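Local coordinates for protein malonate decarboxylase subunit alpha (Acinetobacter baumannii ATCC 17978, PDB 6MPR) that probably acts as the transferase subunit of malonate decarboxylase, exchanging acetyl for malonyl on the acyl carrier protein before decarboxylation, at residues V247-A250 and M251-I254; R517-E521 and G522-F526. All coordinates share one frame; numbering follows the deposited sequence.

Contact 1 (247-254) precedes contact 2 (517-526) along the chain, and both lie on the same side of its centre. Their own centres are about 17 Å apart, with nearest atoms about 5 Å from each other, so they are neighbours that do not touch. One mixed sheet relates them: helix 244-261, which carries contact 1, packs on its strand 474-477, whereas contact 2 turns helix 512-520 into one of its two outermost strands within the chain, 524-525. Strand 480-482 lies between strands 474-477 and 524-525 and is antiparallel to both. Contact 1 is therefore a buried helix segment against the sheet, and contact 2 a partly buried helix-to-strand turn at its margin.

Contact 1: V247-A250 and M251-I254; sequences VLMA and MMAI
Val-247 and Met-251 open a run of four consecutive i to i+4 hydrogen bonds, the signature of a regular alpha helix, here an inner part of helix 244-261. Met-251 N donates to Val-247 O at 2.8 Å, and the same step is repeated from Met-252 N to Leu-248 O, Ala-253 N to Met-249 O and Ile-254 N to Ala-250 O. The N-H...O angles, all above 150°, show the four bonds to be fairly straight.

Two methionines carry the side-chain contacts. Met-251 starts with CG beside its own backbone N (chi1 -73°), which directs the chain back toward the preceding turn: CG lies 3.4 Å from Val-247 O, and SD comes up to Val-247 CG1 at 4.2 Å, the two side chains crossing at a slant. Met-252 leaves the backbone in the same way. Both chains bend at chi3, in opposite senses; the bend in Met-252 (-75°) turns its methyl back beside Leu-248 and Met-249, CE lying 4.3 Å from Leu-248 CG and 4.5 Å from Met-249 CG. These are loose apolar contacts.

The buried helix is packed against several parts of the fold. Ala-250 and Ala-253 rest on Ile-277 of helix 272-287, Met-252 and Ala-253 reach Leu-476 of strand 474-477, and Leu-248 and Met-251 touch Ala-537 of a loop. At the far end of the segment, Ile-254 turns its CG1 branch back over the preceding turn, placing CG1 3.3 Å from Ala-250 O.

Contact 2: R517-E521 and G522-F526; sequences RLRRE and GLVVF
The Phe-526 ring carries the side chain of Arg-519 over one face: CD stands 3.7 Å from the ring centroid and 13° off its normal, a CH-pi contact. In turn, one face of the Arg-519 guanidinium covers the ring's rim, NH2 lying 3.3 Å from Phe-526 CD2, with the two planes 26° apart. A bend at chi3 (54°) lays the group there, and Asp-529 holds its NH1 in a salt bridge while accepting from Phe-526 N. The Arg-517 guanidinium uses its edge, NH1 reaching Glu-521 OE1 at 3.1 Å from above the carboxylate plane in a salt bridge.

Across the turn, Leu-518 CD2 meets Leu-523 CD1 at 3.7 Å, while Met-496 of helix 490-499 touches both leucines. A water bridges Arg-519 O and Val-524 O, donating to both.

Gly-522 takes a positive phi, for which glycine is favoured. Leu-523 N bonds to Leu-518 O at 2.9 Å and Gly-522 N to Arg-519 O; Val-524 N adds a further bond to Leu-518 O at 3.2 Å, from well above the carbonyl plane. The first two define a Schellman motif, ending helix 512-520 and leading through Leu-523 into strand 524-525, at the edge of the mixed sheet within this chain.

Contact 1: V247-A250 and M251-I254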
# COMPACT_ATOMS: atom_id res chain seq x y z
N VAL A 247 23.83 5.71 22.25
CA VAL A 247 23.00 6.37 23.25
C VAL A 247 22.91 7.87 22.98
O VAL A 247 21.83 8.46 23.08
CB VAL A 247 23.57 6.09 24.65
CG1 VAL A 247 22.81 6.88 25.72
CG2 VAL A 247 23.54 4.59 24.95
N LEU A 248 24.03 8.51 22.65
CA LEU A 248 24.03 9.94 22.34
C LEU A 248 23.10 10.25 21.18
O LEU A 248 22.28 11.17 21.25
CB LEU A 248 25.46 10.40 22.03
CG LEU A 248 25.70 11.88 21.68
CD1 LEU A 248 25.34 12.80 22.83
CD2 LEU A 248 27.18 12.09 21.25
N MET A 249 23.21 9.48 20.10
CA MET A 249 22.34 9.70 18.95
C MET A 249 20.88 9.43 19.29
O MET A 249 19.99 10.14 18.82
CB MET A 249 22.82 8.83 17.78
CG MET A 249 24.17 9.29 17.22
SD MET A 249 24.88 8.09 16.10
CE MET A 249 23.78 8.23 14.70
N ALA A 250 20.63 8.41 20.12
CA ALA A 250 19.27 8.12 20.56
C ALA A 250 18.69 9.26 21.40
O ALA A 250 17.51 9.61 21.26
CB ALA A 250 19.25 6.81 21.35
N MET A 251 19.50 9.87 22.27
CA MET A 251 19.04 11.03 23.03
C MET A 251 18.64 12.17 22.11
O MET A 251 17.61 12.82 22.31
CB MET A 251 20.12 11.50 24.01
CG MET A 251 20.32 10.59 25.22
SD MET A 251 21.88 10.95 26.05
CE MET A 251 21.38 12.14 27.30
N MET A 252 19.47 12.46 21.10
CA MET A 252 19.15 13.53 20.16
C MET A 252 17.91 13.22 19.33
O MET A 252 17.12 14.12 19.03
CB MET A 252 20.37 13.80 19.27
CG MET A 252 21.54 14.39 20.06
SD MET A 252 22.81 15.09 18.99
CE MET A 252 23.59 13.60 18.36
N ALA A 253 17.73 11.95 18.92
CA ALA A 253 16.49 11.57 18.24
C ALA A 253 15.27 11.86 19.10
O ALA A 253 14.26 12.37 18.60
CB ALA A 253 16.53 10.09 17.84
N ILE A 254 15.32 11.53 20.38
CA ILE A 254 14.14 11.66 21.23
C ILE A 254 13.83 13.13 21.49
O ILE A 254 12.68 13.57 21.38
CB ILE A 254 14.34 10.90 22.55
CG1 ILE A 254 14.35 9.40 22.27
CG2 ILE A 254 13.25 11.30 23.55
CD1 ILE A 254 14.79 8.52 23.43

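Contact 2: R517-E521 and G522-F526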
# COMPACT_ATOMS: atom_id res chain seq x y z
N ARG A 517 26.10 30.01 11.92
CA ARG A 517 24.85 30.61 11.46
C ARG A 517 23.71 29.59 11.44
O ARG A 517 22.61 29.85 11.93
CB ARG A 517 25.08 31.22 10.07
CG ARG A 517 24.21 32.41 9.74
CD ARG A 517 23.18 32.05 8.71
NE ARG A 517 23.80 31.48 7.52
CZ ARG A 517 23.17 30.68 6.68
NH1 ARG A 517 21.91 30.35 6.91
NH2 ARG A 517 23.81 30.20 5.61
N LEU A 518 23.97 28.40 10.87
CA LEU A 518 22.95 27.36 10.81
C LEU A 518 22.48 26.94 12.21
O LEU A 518 21.30 26.65 12.41
CB LEU A 518 23.48 26.16 10.05
CG LEU A 518 23.82 26.37 8.57
CD1 LEU A 518 24.43 25.10 7.94
CD2 LEU A 518 22.57 26.79 7.80
N ARG A 519 23.40 26.88 13.18
CA ARG A 519 23.01 26.57 14.55
C ARG A 519 22.21 27.72 15.16
O ARG A 519 21.20 27.48 15.84
CB ARG A 519 24.25 26.27 15.40
CG ARG A 519 24.96 24.95 15.04
CD ARG A 519 26.17 24.69 15.93
NE ARG A 519 25.82 24.75 17.35
CZ ARG A 519 26.71 24.92 18.33
NH1 ARG A 519 26.32 24.97 19.60
NH2 ARG A 519 28.00 25.04 18.03
N ARG A 520 22.62 28.97 14.93
CA ARG A 520 21.87 30.09 15.47
C ARG A 520 20.43 30.09 14.95
O ARG A 520 19.49 30.35 15.70
CB ARG A 520 22.55 31.42 15.13
CG ARG A 520 21.71 32.64 15.51
CD ARG A 520 22.43 33.97 15.33
NE ARG A 520 23.01 34.17 14.01
CZ ARG A 520 22.33 34.46 12.90
NH1 ARG A 520 21.00 34.56 12.91
NH2 ARG A 520 22.99 34.64 11.76
N GLU A 521 20.25 29.79 13.67
CA GLU A 521 18.93 29.79 13.05
C GLU A 521 18.12 28.54 13.36
O GLU A 521 16.95 28.46 12.94
CB GLU A 521 19.09 29.97 11.53
CG GLU A 521 19.80 31.28 11.17
CD GLU A 521 19.86 31.53 9.67
OE1 GLU A 521 19.56 30.60 8.89
OE2 GLU A 521 20.22 32.65 9.26
N GLY A 522 18.68 27.58 14.09
CA GLY A 522 17.97 26.36 14.43
C GLY A 522 17.93 25.31 13.35
O GLY A 522 17.22 24.31 13.52
N LEU A 523 18.68 25.48 12.25
CA LEU A 523 18.69 24.52 11.16
C LEU A 523 19.60 23.32 11.43
O LEU A 523 19.40 22.25 10.84
CB LEU A 523 19.12 25.21 9.87
CG LEU A 523 18.18 26.28 9.33
CD1 LEU A 523 18.86 27.02 8.18
CD2 LEU A 523 16.91 25.63 8.85
N VAL A 524 20.59 23.49 12.29
CA VAL A 524 21.46 22.43 12.77
C VAL A 524 21.47 22.51 14.29
O VAL A 524 21.54 23.61 14.84
CB VAL A 524 22.89 22.56 12.20
CG1 VAL A 524 23.84 21.60 12.90
CG2 VAL A 524 22.87 22.32 10.69
N VAL A 525 21.41 21.36 14.96
CA VAL A 525 21.59 21.30 16.40
C VAL A 525 22.72 20.32 16.72
O VAL A 525 22.72 19.18 16.24
CB VAL A 525 20.30 20.91 17.14
CG1 VAL A 525 19.29 22.03 17.07
CG2 VAL A 525 19.72 19.61 16.60
N PHE A 526 23.68 20.78 17.51
CA PHE A 526 24.67 19.96 18.18
C PHE A 526 24.09 19.47 19.50
O PHE A 526 23.08 20.00 19.97
CB PHE A 526 25.94 20.77 18.43
CG PHE A 526 26.75 21.05 17.18
CD1 PHE A 526 26.38 20.55 15.94
CD2 PHE A 526 27.93 21.80 17.27
CE1 PHE A 526 27.14 20.81 14.80
CE2 PHE A 526 28.70 22.07 16.14
CZ PHE A 526 28.31 21.56 14.90
O HOH W 1 20.62 25.20 16.97